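Local coordinates for packaging enzyme P4 (Pseudomonas phage phi6, PDB 4BLO), which hydrolyses nucleoside triphosphates as a hexameric RecA-like ATPase of a double-stranded RNA phage, probably to drive viral RNA into the capsid during packaging, at residues L103-V108 with Q222-V227; E115-G120 with S250-I255; S119-L124 with N218-Y223; R111-G116 with T265-N270. All blocks are in the same frame, centred on the assembly; numbering follows the deposited sequence.

Contact 1. Residues L103-V108 with Q222-V227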
loop_
_atom_site.group_PDB
_atom_site.type_symbol
_atom_site.label_atom_id
_atom_site.label_comp_id
_atom_site.label_asym_id
_atom_site.label_seq_id
_atom_site.Cartn_x
_atom_site.Cartn_y
_atom_site.Cartn_z
ATOM N N LEU L 103 -4.993 -5.918 -36.162
ATOM C CA LEU L 103 -4.777 -5.974 -37.601
ATOM C C LEU L 103 -6.096 -5.995 -38.356
ATOM O O LEU L 103 -6.924 -6.888 -38.144
ATOM C CB LEU L 103 -3.961 -7.226 -37.958
ATOM C CG LEU L 103 -2.527 -7.068 -38.427
ATOM C CD1 LEU L 103 -2.048 -8.362 -39.016
ATOM C CD2 LEU L 103 -2.376 -5.974 -39.472
ATOM N N ALA L 104 -6.284 -5.029 -39.261
ATOM C CA ALA L 104 -7.506 -4.946 -40.066
ATOM C C ALA L 104 -7.540 -6.056 -41.127
ATOM O O ALA L 104 -8.616 -6.526 -41.497
ATOM C CB ALA L 104 -7.613 -3.584 -40.721
ATOM N N ARG L 105 -6.370 -6.477 -41.599
ATOM C CA ARG L 105 -6.239 -7.564 -42.567
ATOM C C ARG L 105 -6.213 -8.918 -41.836
ATOM O O ARG L 105 -6.159 -8.953 -40.607
ATOM C CB ARG L 105 -4.963 -7.380 -43.425
ATOM C CG ARG L 105 -3.671 -7.267 -42.617
ATOM C CD ARG L 105 -2.437 -7.262 -43.482
ATOM N NE ARG L 105 -1.215 -7.289 -42.676
ATOM C CZ ARG L 105 -0.624 -8.398 -42.236
ATOM N NH1 ARG L 105 -1.152 -9.591 -42.499
ATOM N NH2 ARG L 105 0.482 -8.322 -41.503
ATOM N N LYS L 106 -6.264 -10.026 -42.592
ATOM C CA LYS L 106 -6.172 -11.381 -42.045
ATOM C C LYS L 106 -4.704 -11.613 -41.606
ATOM O O LYS L 106 -3.793 -11.260 -42.371
ATOM C CB LYS L 106 -6.631 -12.416 -43.106
ATOM C CG LYS L 106 -6.736 -13.851 -42.581
ATOM C CD LYS L 106 -7.848 -14.626 -43.269
ATOM C CE LYS L 106 -8.309 -15.808 -42.445
ATOM N NZ LYS L 106 -9.629 -16.328 -42.899
ATOM N N PRO L 107 -4.432 -12.123 -40.382
ATOM C CA PRO L 107 -3.019 -12.322 -39.977
ATOM C C PRO L 107 -2.341 -13.494 -40.702
ATOM O O PRO L 107 -3.027 -14.458 -41.038
ATOM C CB PRO L 107 -3.094 -12.586 -38.469
ATOM C CG PRO L 107 -4.519 -12.722 -38.136
ATOM C CD PRO L 107 -5.370 -12.590 -39.345
ATOM N N VAL L 108 -1.000 -13.402 -40.936
ATOM C CA VAL L 108 -0.156 -14.422 -41.582
ATOM C C VAL L 108 -0.184 -15.704 -40.731
ATOM O O VAL L 108 0.087 -15.663 -39.526
ATOM C CB VAL L 108 1.297 -13.909 -41.837
ATOM C CG1 VAL L 108 2.321 -15.039 -41.822
ATOM C CG2 VAL L 108 1.389 -13.127 -43.140
ATOM N N GLN L 222 0.965 -8.088 -35.739
ATOM C CA GLN L 222 1.256 -6.987 -36.646
ATOM C C GLN L 222 2.567 -7.207 -37.435
ATOM O O GLN L 222 2.661 -6.741 -38.577
ATOM C CB GLN L 222 1.354 -5.690 -35.849
ATOM C CG GLN L 222 0.795 -4.507 -36.602
ATOM C CD GLN L 222 0.400 -3.404 -35.656
ATOM O OE1 GLN L 222 1.261 -2.774 -35.025
ATOM N NE2 GLN L 222 -0.907 -3.137 -35.551
ATOM N N TYR L 223 3.565 -7.903 -36.830
ATOM C CA TYR L 223 4.875 -8.139 -37.449
ATOM C C TYR L 223 5.061 -9.602 -37.937
ATOM O O TYR L 223 6.185 -10.023 -38.209
ATOM C CB TYR L 223 6.002 -7.713 -36.490
ATOM C CG TYR L 223 5.933 -6.245 -36.123
ATOM C CD1 TYR L 223 5.879 -5.265 -37.103
ATOM C CD2 TYR L 223 5.937 -5.836 -34.796
ATOM C CE1 TYR L 223 5.792 -3.915 -36.771
ATOM C CE2 TYR L 223 5.867 -4.486 -34.452
ATOM C CZ TYR L 223 5.810 -3.527 -35.442
ATOM O OH TYR L 223 5.755 -2.191 -35.105
ATOM N N ASP L 224 3.941 -10.341 -38.103
ATOM C CA ASP L 224 3.836 -11.718 -38.610
ATOM C C ASP L 224 4.736 -12.723 -37.867
ATOM O O ASP L 224 5.253 -13.666 -38.486
ATOM C CB ASP L 224 4.124 -11.774 -40.122
ATOM C CG ASP L 224 3.304 -10.848 -40.999
ATOM O OD1 ASP L 224 2.128 -10.569 -40.644
ATOM O OD2 ASP L 224 3.809 -10.460 -42.078
ATOM N N CYS L 225 4.899 -12.529 -36.539
ATOM C CA CYS L 225 5.713 -13.388 -35.665
ATOM C C CYS L 225 4.858 -14.478 -35.029
ATOM O O CYS L 225 3.696 -14.239 -34.677
ATOM C CB CYS L 225 6.407 -12.570 -34.578
ATOM S SG CYS L 225 7.430 -11.206 -35.182
ATOM N N SER L 226 5.467 -15.643 -34.814
ATOM C CA SER L 226 4.897 -16.767 -34.084
ATOM C C SER L 226 5.868 -17.085 -32.933
ATOM O O SER L 226 6.897 -17.737 -33.140
ATOM C CB SER L 226 4.664 -17.963 -34.997
ATOM O OG SER L 226 3.942 -18.965 -34.301
ATOM N N VAL L 227 5.570 -16.543 -31.742
ATOM C CA VAL L 227 6.394 -16.680 -30.549
ATOM C C VAL L 227 5.670 -17.506 -29.467
ATOM O O VAL L 227 4.468 -17.373 -29.276
ATOM C CB VAL L 227 6.813 -15.268 -30.021
ATOM C CG1 VAL L 227 7.663 -15.349 -28.744
ATOM C CG2 VAL L 227 7.533 -14.453 -31.100
#
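Arg-105 and Asp-224 bring their side chains together at about a right angle, joined by a salt bridge through one pair of atoms. NH2 of Arg-105 stands 2.9 Å from OD1 of Asp-224, and an N-H...O angle of 167° shows the bond to be nearly straight. The guanidinium and carboxylate planes are 76° apart: OD1 lies practically in the guanidinium plane, while NH2 comes in on the syn side of the carboxylate. Consistent with that twist, only OD1 of the carboxylate is bonded to NH2, and the other oxygen, OD2 of Asp-224, is 4.0 Å from NH2 of Arg-105. OD2 has a second cationic partner in Arg-12 of helix 7-22, and two arginines around one carboxylate would be expected to favour its ionised form.

The loop 103-108 packs here against the link from helix 208-222 to strand 226-231 of the central sheet of the RecA-like core. Asp-224 lies on that link in a left-handed backbone conformation.

Within the loop, CD1 of Leu-103 lies over the centre of one guanidinium face of Arg-105, 3.5 Å above its plane, and NH1 gives a weak hydrogen bond to the carbonyl of Lys-106. Val-108 also crosses the aspartate at about a right angle, CG2 of Val-108 lying 3.6 Å from OD1 of Asp-224 and CB of Val-108 3.9 Å from CB of Asp-224. On the helix side, CG of Leu-103 rests 4.2 Å from CA of Gln-222. From the loop itself, Ala-104 packs on Val-62 of a neighbouring subunit.

Contact 2. Residues E115-G120 with S250-I255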
loop_
_atom_site.group_PDB
_atom_site.type_symbol
_atom_site.label_atom_id
_atom_site.label_comp_id
_atom_site.label_asym_id
_atom_site.label_seq_id
_atom_site.Cartn_x
_atom_site.Cartn_y
_atom_site.Cartn_z
ATOM N N GLU L 115 -0.703 -26.138 -36.296
ATOM C CA GLU L 115 -1.018 -26.013 -37.720
ATOM C C GLU L 115 -2.075 -24.956 -37.995
ATOM O O GLU L 115 -3.159 -24.976 -37.402
ATOM C CB GLU L 115 -1.472 -27.357 -38.322
ATOM C CG GLU L 115 -0.366 -28.122 -39.032
ATOM C CD GLU L 115 0.155 -27.589 -40.356
ATOM O OE1 GLU L 115 -0.428 -26.621 -40.898
ATOM O OE2 GLU L 115 1.148 -28.162 -40.861
ATOM N N GLY L 116 -1.726 -24.052 -38.908
ATOM C CA GLY L 116 -2.578 -22.970 -39.383
ATOM C C GLY L 116 -2.800 -21.853 -38.398
ATOM O O GLY L 116 -3.714 -21.056 -38.588
ATOM N N ILE L 117 -1.943 -21.769 -37.365
ATOM C CA ILE L 117 -2.031 -20.772 -36.299
ATOM C C ILE L 117 -1.792 -19.343 -36.848
ATOM O O ILE L 117 -0.992 -19.142 -37.771
ATOM C CB ILE L 117 -1.076 -21.118 -35.094
ATOM C CG1 ILE L 117 -1.460 -20.315 -33.810
ATOM C CG2 ILE L 117 0.419 -21.008 -35.460
ATOM C CD1 ILE L 117 -0.829 -20.714 -32.512
ATOM N N TYR L 118 -2.492 -18.362 -36.252
ATOM C CA TYR L 118 -2.335 -16.958 -36.610
ATOM C C TYR L 118 -1.069 -16.417 -35.966
ATOM O O TYR L 118 -0.553 -17.028 -35.029
ATOM C CB TYR L 118 -3.573 -16.117 -36.203
ATOM C CG TYR L 118 -4.833 -16.420 -36.991
ATOM C CD1 TYR L 118 -4.793 -16.599 -38.374
ATOM C CD2 TYR L 118 -6.077 -16.445 -36.370
ATOM C CE1 TYR L 118 -5.947 -16.872 -39.102
ATOM C CE2 TYR L 118 -7.246 -16.694 -37.096
ATOM C CZ TYR L 118 -7.176 -16.913 -38.460
ATOM O OH TYR L 118 -8.321 -17.177 -39.175
ATOM N N SER L 119 -0.535 -15.310 -36.489
ATOM C CA SER L 119 0.637 -14.673 -35.895
ATOM C C SER L 119 0.223 -14.035 -34.570
ATOM O O SER L 119 -0.895 -13.523 -34.449
ATOM C CB SER L 119 1.222 -13.634 -36.844
ATOM O OG SER L 119 1.622 -14.238 -38.062
ATOM N N GLY L 120 1.095 -14.141 -33.575
ATOM C CA GLY L 120 0.846 -13.618 -32.237
ATOM C C GLY L 120 1.707 -14.298 -31.200
ATOM O O GLY L 120 2.817 -14.747 -31.506
ATOM N N SER L 250 -6.426 -13.886 -23.669
ATOM C CA SER L 250 -5.424 -12.846 -23.879
ATOM C C SER L 250 -4.312 -13.236 -24.875
ATOM O O SER L 250 -3.465 -12.391 -25.177
ATOM C CB SER L 250 -4.793 -12.477 -22.538
ATOM O OG SER L 250 -5.781 -12.051 -21.614
ATOM N N THR L 251 -4.290 -14.490 -25.385
ATOM C CA THR L 251 -3.254 -14.910 -26.336
ATOM C C THR L 251 -3.852 -15.672 -27.543
ATOM O O THR L 251 -4.968 -16.195 -27.449
ATOM C CB THR L 251 -2.183 -15.788 -25.639
ATOM O OG1 THR L 251 -2.762 -17.039 -25.247
ATOM C CG2 THR L 251 -1.468 -15.081 -24.469
ATOM N N VAL L 252 -3.084 -15.745 -28.663
ATOM C CA VAL L 252 -3.395 -16.444 -29.918
ATOM C C VAL L 252 -3.240 -17.987 -29.698
ATOM O O VAL L 252 -3.859 -18.806 -30.406
ATOM C CB VAL L 252 -2.463 -15.884 -31.049
ATOM C CG1 VAL L 252 -2.375 -16.809 -32.260
ATOM C CG2 VAL L 252 -2.906 -14.484 -31.477
ATOM N N GLY L 253 -2.403 -18.333 -28.715
ATOM C CA GLY L 253 -2.089 -19.697 -28.314
ATOM C C GLY L 253 -1.829 -19.828 -26.824
ATOM O O GLY L 253 -1.253 -18.937 -26.184
ATOM N N ALA L 254 -2.280 -20.938 -26.250
ATOM C CA ALA L 254 -2.068 -21.212 -24.838
ATOM C C ALA L 254 -1.961 -22.707 -24.630
ATOM O O ALA L 254 -2.736 -23.474 -25.205
ATOM C CB ALA L 254 -3.195 -20.619 -23.996
ATOM N N ILE L 255 -0.961 -23.106 -23.830
ATOM C CA ILE L 255 -0.648 -24.484 -23.450
ATOM C C ILE L 255 -0.502 -24.570 -21.942
ATOM O O ILE L 255 0.273 -23.801 -21.365
ATOM C CB ILE L 255 0.647 -25.018 -24.131
ATOM C CG1 ILE L 255 0.675 -24.780 -25.656
ATOM C CG2 ILE L 255 0.879 -26.489 -23.785
ATOM C CD1 ILE L 255 2.085 -24.612 -26.232
#
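Val-252 carries the dense part of this contact, its two methyl groups splitting between successive residues of 115-120. CG1, anti to the backbone N (chi1 162°), lies 3.9 Å from CG1 of Ile-117 and 3.3 Å from the carbonyl O of Tyr-118. CG2 takes the other branch, 3.7 Å from the carbonyl O of Ser-119 and 3.9 Å from CA of Gly-120, where the lack of a side chain lets the methyl lie against the main chain. Ile-117 reaches further with CD1, which is 4.5 Å from CA of Gly-253.

Packing thins out at Tyr-118. Its CB is 4.2 Å from CG1 of Val-252, but Tyr-118 is partly exposed, and its ring turns from Val-252 to lie against Lys-106 and Pro-107. Val-151 of a neighbouring subunit also packs on Val-252, so the valine is buried where the RecA-like core meets the next subunit.

The turn into strand 253-258 is braced internally, OG1 of Thr-251 donating to O of Gly-253 at 2.6 Å from above the carbonyl plane. No hydrogen bond crosses between 115-120 and 250-255; burial of methyl groups against backbone and aliphatic carbons is therefore what joins them, a contact set by shape rather than by bond direction.

Contact 3. Residues S119-L124 with N218-Y223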
loop_
_atom_site.group_PDB
_atom_site.type_symbol
_atom_site.label_atom_id
_atom_site.label_comp_id
_atom_site.label_asym_id
_atom_site.label_seq_id
_atom_site.Cartn_x
_atom_site.Cartn_y
_atom_site.Cartn_z
ATOM N N SER L 119 -0.535 -15.310 -36.489
ATOM C CA SER L 119 0.637 -14.673 -35.895
ATOM C C SER L 119 0.223 -14.035 -34.570
ATOM O O SER L 119 -0.895 -13.523 -34.449
ATOM C CB SER L 119 1.222 -13.634 -36.844
ATOM O OG SER L 119 1.622 -14.238 -38.062
ATOM N N GLY L 120 1.095 -14.141 -33.575
ATOM C CA GLY L 120 0.846 -13.618 -32.237
ATOM C C GLY L 120 1.707 -14.298 -31.200
ATOM O O GLY L 120 2.817 -14.747 -31.506
ATOM N N VAL L 121 1.199 -14.402 -29.969
ATOM C CA VAL L 121 1.954 -15.063 -28.913
ATOM C C VAL L 121 1.174 -16.274 -28.372
ATOM O O VAL L 121 -0.060 -16.302 -28.370
ATOM C CB VAL L 121 2.443 -14.095 -27.796
ATOM C CG1 VAL L 121 1.408 -13.885 -26.694
ATOM C CG2 VAL L 121 3.761 -14.578 -27.212
ATOM N N THR L 122 1.937 -17.300 -28.011
ATOM C CA THR L 122 1.475 -18.542 -27.414
ATOM C C THR L 122 2.075 -18.552 -26.011
ATOM O O THR L 122 3.230 -18.148 -25.854
ATOM C CB THR L 122 1.839 -19.726 -28.300
ATOM O OG1 THR L 122 1.235 -19.534 -29.587
ATOM C CG2 THR L 122 1.413 -21.065 -27.701
ATOM N N ALA L 123 1.270 -18.909 -24.984
ATOM C CA ALA L 123 1.743 -18.884 -23.601
ATOM C C ALA L 123 1.794 -20.273 -23.019
ATOM O O ALA L 123 0.772 -20.934 -22.861
ATOM C CB ALA L 123 0.871 -17.969 -22.738
ATOM N N LEU L 124 3.004 -20.712 -22.705
ATOM C CA LEU L 124 3.246 -22.029 -22.145
ATOM C C LEU L 124 3.252 -21.909 -20.626
ATOM O O LEU L 124 4.240 -21.490 -20.033
ATOM C CB LEU L 124 4.552 -22.620 -22.722
ATOM C CG LEU L 124 5.089 -23.965 -22.258
ATOM C CD1 LEU L 124 4.192 -25.090 -22.674
ATOM C CD2 LEU L 124 6.469 -24.161 -22.805
ATOM N N ASN L 218 -0.533 -8.936 -29.984
ATOM C CA ASN L 218 -0.888 -8.067 -31.116
ATOM C C ASN L 218 0.369 -7.474 -31.787
ATOM O O ASN L 218 0.394 -7.326 -33.011
ATOM C CB ASN L 218 -1.865 -6.978 -30.693
ATOM C CG ASN L 218 -3.230 -7.474 -30.256
ATOM O OD1 ASN L 218 -3.929 -6.815 -29.473
ATOM N ND2 ASN L 218 -3.659 -8.627 -30.760
ATOM N N LEU L 219 1.420 -7.210 -30.992
ATOM C CA LEU L 219 2.713 -6.729 -31.476
ATOM C C LEU L 219 3.308 -7.775 -32.441
ATOM O O LEU L 219 3.804 -7.422 -33.507
ATOM C CB LEU L 219 3.634 -6.489 -30.262
ATOM C CG LEU L 219 4.528 -5.244 -30.217
ATOM C CD1 LEU L 219 3.764 -3.966 -30.482
ATOM C CD2 LEU L 219 5.214 -5.135 -28.882
ATOM N N PHE L 220 3.174 -9.070 -32.104
ATOM C CA PHE L 220 3.645 -10.170 -32.949
ATOM C C PHE L 220 2.702 -10.405 -34.127
ATOM O O PHE L 220 3.181 -10.773 -35.200
ATOM C CB PHE L 220 3.823 -11.460 -32.141
ATOM C CG PHE L 220 4.881 -11.391 -31.062
ATOM C CD1 PHE L 220 6.017 -10.608 -31.224
ATOM C CD2 PHE L 220 4.762 -12.148 -29.904
ATOM C CE1 PHE L 220 6.999 -10.554 -30.230
ATOM C CE2 PHE L 220 5.753 -12.105 -28.916
ATOM C CZ PHE L 220 6.864 -11.309 -29.084
ATOM N N THR L 221 1.376 -10.186 -33.946
ATOM C CA THR L 221 0.380 -10.355 -35.016
ATOM C C THR L 221 0.633 -9.328 -36.126
ATOM O O THR L 221 0.566 -9.669 -37.304
ATOM C CB THR L 221 -1.050 -10.244 -34.463
ATOM O OG1 THR L 221 -1.191 -11.116 -33.336
ATOM C CG2 THR L 221 -2.115 -10.557 -35.512
ATOM N N GLN L 222 0.965 -8.088 -35.739
ATOM C CA GLN L 222 1.256 -6.987 -36.646
ATOM C C GLN L 222 2.567 -7.207 -37.435
ATOM O O GLN L 222 2.661 -6.741 -38.577
ATOM C CB GLN L 222 1.354 -5.690 -35.849
ATOM C CG GLN L 222 0.795 -4.507 -36.602
ATOM C CD GLN L 222 0.400 -3.404 -35.656
ATOM O OE1 GLN L 222 1.261 -2.774 -35.025
ATOM N NE2 GLN L 222 -0.907 -3.137 -35.551
ATOM N N TYR L 223 3.565 -7.903 -36.830
ATOM C CA TYR L 223 4.875 -8.139 -37.449
ATOM C C TYR L 223 5.061 -9.602 -37.937
ATOM O O TYR L 223 6.185 -10.023 -38.209
ATOM C CB TYR L 223 6.002 -7.713 -36.490
ATOM C CG TYR L 223 5.933 -6.245 -36.123
ATOM C CD1 TYR L 223 5.879 -5.265 -37.103
ATOM C CD2 TYR L 223 5.937 -5.836 -34.796
ATOM C CE1 TYR L 223 5.792 -3.915 -36.771
ATOM C CE2 TYR L 223 5.867 -4.486 -34.452
ATOM C CZ TYR L 223 5.810 -3.527 -35.442
ATOM O OH TYR L 223 5.755 -2.191 -35.105
#
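Phe-220 holds CG anti to its carbonyl carbon (chi1 -64°), which starts the ring off toward Gly-120 and Val-121; Thr-221 holds OG1 in the same sense (chi1 -51°), placing the hydroxyl beside the carbonyl of Ser-119. The ring meets the strand with one side of its rim. CE2 of Phe-220 lies 3.6 Å from CG2 of Val-121. CD2 of Phe-220 lies 3.7 Å from CB of Val-121, and this CB sits in the ring plane at the edge. Closer to the helix, CB of Phe-220 is 3.5 Å from the carbonyl O of Gly-120.

Together these contacts dock the C-terminal end of helix 208-222 on the start of strand 120-126, an inner strand of the RecA-like sheet that runs on into the Walker A P-loop. The axes of 120-124 and 218-222 approach to 5.9 Å, with their directions 136° apart. CA of Gly-120 lies 3.4 Å from OG1 of Thr-221.

OG1 of Thr-221 is also 2.7 Å from O of Ser-119, but the carbonyl of Ser-217 competes for its single proton, so the distance alone does not settle which is served. Ser-217 contributes again through its own hydroxyl, which is hydrogen-bonded to N of Val-121. Cys-174 and Ile-175 of helix 167-179 pack against the Phe-220 side chain, while Ala-152 of a neighbouring subunit touches Thr-221.

Contact 4. Residues R111-G116 with T265-N270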
loop_
_atom_site.group_PDB
_atom_site.type_symbol
_atom_site.label_atom_id
_atom_site.label_comp_id
_atom_site.label_asym_id
_atom_site.label_seq_id
_atom_site.Cartn_x
_atom_site.Cartn_y
_atom_site.Cartn_z
ATOM N N ARG L 111 2.884 -22.817 -39.187
ATOM C CA ARG L 111 2.741 -24.252 -38.929
ATOM C C ARG L 111 3.142 -24.591 -37.469
ATOM O O ARG L 111 2.851 -25.694 -36.991
ATOM C CB ARG L 111 3.589 -25.064 -39.912
ATOM C CG ARG L 111 2.921 -25.285 -41.257
ATOM C CD ARG L 111 3.807 -26.071 -42.208
ATOM N NE ARG L 111 4.705 -25.196 -42.965
ATOM C CZ ARG L 111 5.463 -25.586 -43.987
ATOM N NH1 ARG L 111 5.451 -26.853 -44.390
ATOM N NH2 ARG L 111 6.239 -24.713 -44.616
ATOM N N TRP L 112 3.795 -23.629 -36.779
ATOM C CA TRP L 112 4.304 -23.743 -35.419
ATOM C C TRP L 112 3.776 -22.596 -34.556
ATOM O O TRP L 112 3.735 -21.471 -35.053
ATOM C CB TRP L 112 5.842 -23.719 -35.464
ATOM C CG TRP L 112 6.546 -23.946 -34.155
ATOM C CD1 TRP L 112 6.995 -25.136 -33.669
ATOM C CD2 TRP L 112 6.957 -22.941 -33.206
ATOM N NE1 TRP L 112 7.653 -24.944 -32.473
ATOM C CE2 TRP L 112 7.635 -23.606 -32.159
ATOM C CE3 TRP L 112 6.819 -21.547 -33.140
ATOM C CZ2 TRP L 112 8.181 -22.922 -31.067
ATOM C CZ3 TRP L 112 7.371 -20.871 -32.066
ATOM C CH2 TRP L 112 8.045 -21.554 -31.047
ATOM N N PRO L 113 3.397 -22.808 -33.267
ATOM C CA PRO L 113 3.411 -24.068 -32.484
ATOM C C PRO L 113 2.289 -25.048 -32.851
ATOM O O PRO L 113 2.329 -26.204 -32.422
ATOM C CB PRO L 113 3.257 -23.581 -31.043
ATOM C CG PRO L 113 2.470 -22.295 -31.164
ATOM C CD PRO L 113 2.912 -21.669 -32.463
ATOM N N SER L 114 1.298 -24.600 -33.651
ATOM C CA SER L 114 0.197 -25.443 -34.111
ATOM C C SER L 114 -0.138 -25.146 -35.576
ATOM O O SER L 114 0.131 -24.046 -36.050
ATOM C CB SER L 114 -1.034 -25.270 -33.233
ATOM O OG SER L 114 -2.085 -26.114 -33.679
ATOM N N GLU L 115 -0.703 -26.138 -36.296
ATOM C CA GLU L 115 -1.018 -26.013 -37.720
ATOM C C GLU L 115 -2.075 -24.956 -37.995
ATOM O O GLU L 115 -3.159 -24.976 -37.402
ATOM C CB GLU L 115 -1.472 -27.357 -38.322
ATOM C CG GLU L 115 -0.366 -28.122 -39.032
ATOM C CD GLU L 115 0.155 -27.589 -40.356
ATOM O OE1 GLU L 115 -0.428 -26.621 -40.898
ATOM O OE2 GLU L 115 1.148 -28.162 -40.861
ATOM N N GLY L 116 -1.726 -24.052 -38.908
ATOM C CA GLY L 116 -2.578 -22.970 -39.383
ATOM C C GLY L 116 -2.800 -21.853 -38.398
ATOM O O GLY L 116 -3.714 -21.056 -38.588
ATOM N N THR L 265 -4.778 -27.092 -24.128
ATOM C CA THR L 265 -4.322 -26.229 -25.221
ATOM C C THR L 265 -5.453 -25.425 -25.838
ATOM O O THR L 265 -6.622 -25.801 -25.769
ATOM C CB THR L 265 -3.581 -26.963 -26.330
ATOM O OG1 THR L 265 -4.398 -27.977 -26.929
ATOM C CG2 THR L 265 -2.203 -27.436 -25.915
ATOM N N MET L 266 -5.074 -24.314 -26.454
ATOM C CA MET L 266 -5.941 -23.401 -27.175
ATOM C C MET L 266 -5.113 -22.753 -28.259
ATOM O O MET L 266 -4.055 -22.184 -27.960
ATOM C CB MET L 266 -6.529 -22.349 -26.218
ATOM C CG MET L 266 -7.551 -21.418 -26.829
ATOM S SD MET L 266 -6.926 -20.228 -28.027
ATOM C CE MET L 266 -5.746 -19.327 -27.037
ATOM N N PHE L 267 -5.604 -22.812 -29.505
ATOM C CA PHE L 267 -4.949 -22.205 -30.658
ATOM C C PHE L 267 -5.985 -21.627 -31.598
ATOM O O PHE L 267 -6.961 -22.298 -31.957
ATOM C CB PHE L 267 -4.029 -23.204 -31.397
ATOM C CG PHE L 267 -2.941 -23.818 -30.541
ATOM C CD1 PHE L 267 -1.855 -23.056 -30.108
ATOM C CD2 PHE L 267 -2.992 -25.162 -30.175
ATOM C CE1 PHE L 267 -0.841 -23.629 -29.323
ATOM C CE2 PHE L 267 -1.972 -25.733 -29.392
ATOM C CZ PHE L 267 -0.907 -24.963 -28.974
ATOM N N ARG L 268 -5.769 -20.357 -31.966
ATOM C CA ARG L 268 -6.592 -19.582 -32.900
ATOM C C ARG L 268 -5.998 -19.779 -34.283
ATOM O O ARG L 268 -5.016 -19.121 -34.636
ATOM C CB ARG L 268 -6.623 -18.096 -32.504
ATOM C CG ARG L 268 -7.192 -17.844 -31.118
ATOM C CD ARG L 268 -7.145 -16.390 -30.726
ATOM N NE ARG L 268 -7.272 -16.248 -29.275
ATOM C CZ ARG L 268 -8.410 -16.034 -28.620
ATOM N NH1 ARG L 268 -9.550 -15.881 -29.285
ATOM N NH2 ARG L 268 -8.412 -15.937 -27.300
ATOM N N THR L 269 -6.547 -20.755 -35.034
ATOM C CA THR L 269 -6.060 -21.147 -36.355
ATOM C C THR L 269 -6.901 -20.581 -37.489
ATOM O O THR L 269 -7.915 -19.933 -37.240
ATOM C CB THR L 269 -6.042 -22.689 -36.471
ATOM O OG1 THR L 269 -7.386 -23.187 -36.508
ATOM C CG2 THR L 269 -5.233 -23.363 -35.370
ATOM N N ASN L 270 -6.502 -20.891 -38.740
ATOM C CA ASN L 270 -7.247 -20.526 -39.944
ATOM C C ASN L 270 -8.500 -21.432 -40.069
ATOM O O ASN L 270 -9.455 -21.066 -40.762
ATOM C CB ASN L 270 -6.366 -20.573 -41.221
ATOM C CG ASN L 270 -5.504 -21.808 -41.442
ATOM O OD1 ASN L 270 -5.829 -22.935 -41.045
ATOM N ND2 ASN L 270 -4.399 -21.628 -42.153
#
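Ser-114 lays its CB over one face of the Phe-267 ring, 3.7 Å from the ring centroid and 16° off the ring normal, a CH-pi contact. Its OG, anti to the backbone N (chi1 -179°), runs out beside CD2 of Phe-267 at 3.7 Å. Pro-113, which follows a cis peptide bond, adds a looser touch, its CG standing 4.0 Å from CE1 of Phe-267.

Farther along, backbone carbonyls of 111-116 make the contact. N of Asn-270 donates to O of Gly-116 at 2.8 Å; the N-H...O angle of 137° makes this a bent bond, and the donor is tilted from the carbonyl plane. O of Gly-116 also receives a C-H...O contact from CA of Thr-269 at 3.2 Å. CG2 of Thr-269 lies 3.3 Å from O of Glu-115, while its hydroxyl bonds instead to the carbonyl of Gly-272.

Residues 111-116 form the connection of the small hairpin 109-110/117-118, which is laid against strand 261-269. That strand runs antiparallel between 253-258 and 272-275, and Phe-267 and Pro-113 both reach Thr-122 of strand 120-126, with Pro-113 also touching Val-228 of strand 226-231.

The four contacts tie the chain from Leu-103 to Leu-124 to the RecA-like core, contact 3 on one face of strand 120-126 and the Pro-113 and Phe-267 side chains of contact 4 on the other. Contacts 2 and 4 have centres 5 Å apart, bridged where N of Ala-254 lies 2.8 Å from O of Met-266. Contact 3 is centred 7 Å from both contact 1 and contact 2. Ser-119 ties contact 1 in, its OG 2.6 Å from O of Val-108. Strand 120-126 leads to the Walker A residues Gly-129 to Ser-133 that hold ADP. In contacts 2 and 4, the side chains of Tyr-118 and Phe-267 are each about 12 Å from a bound ADP.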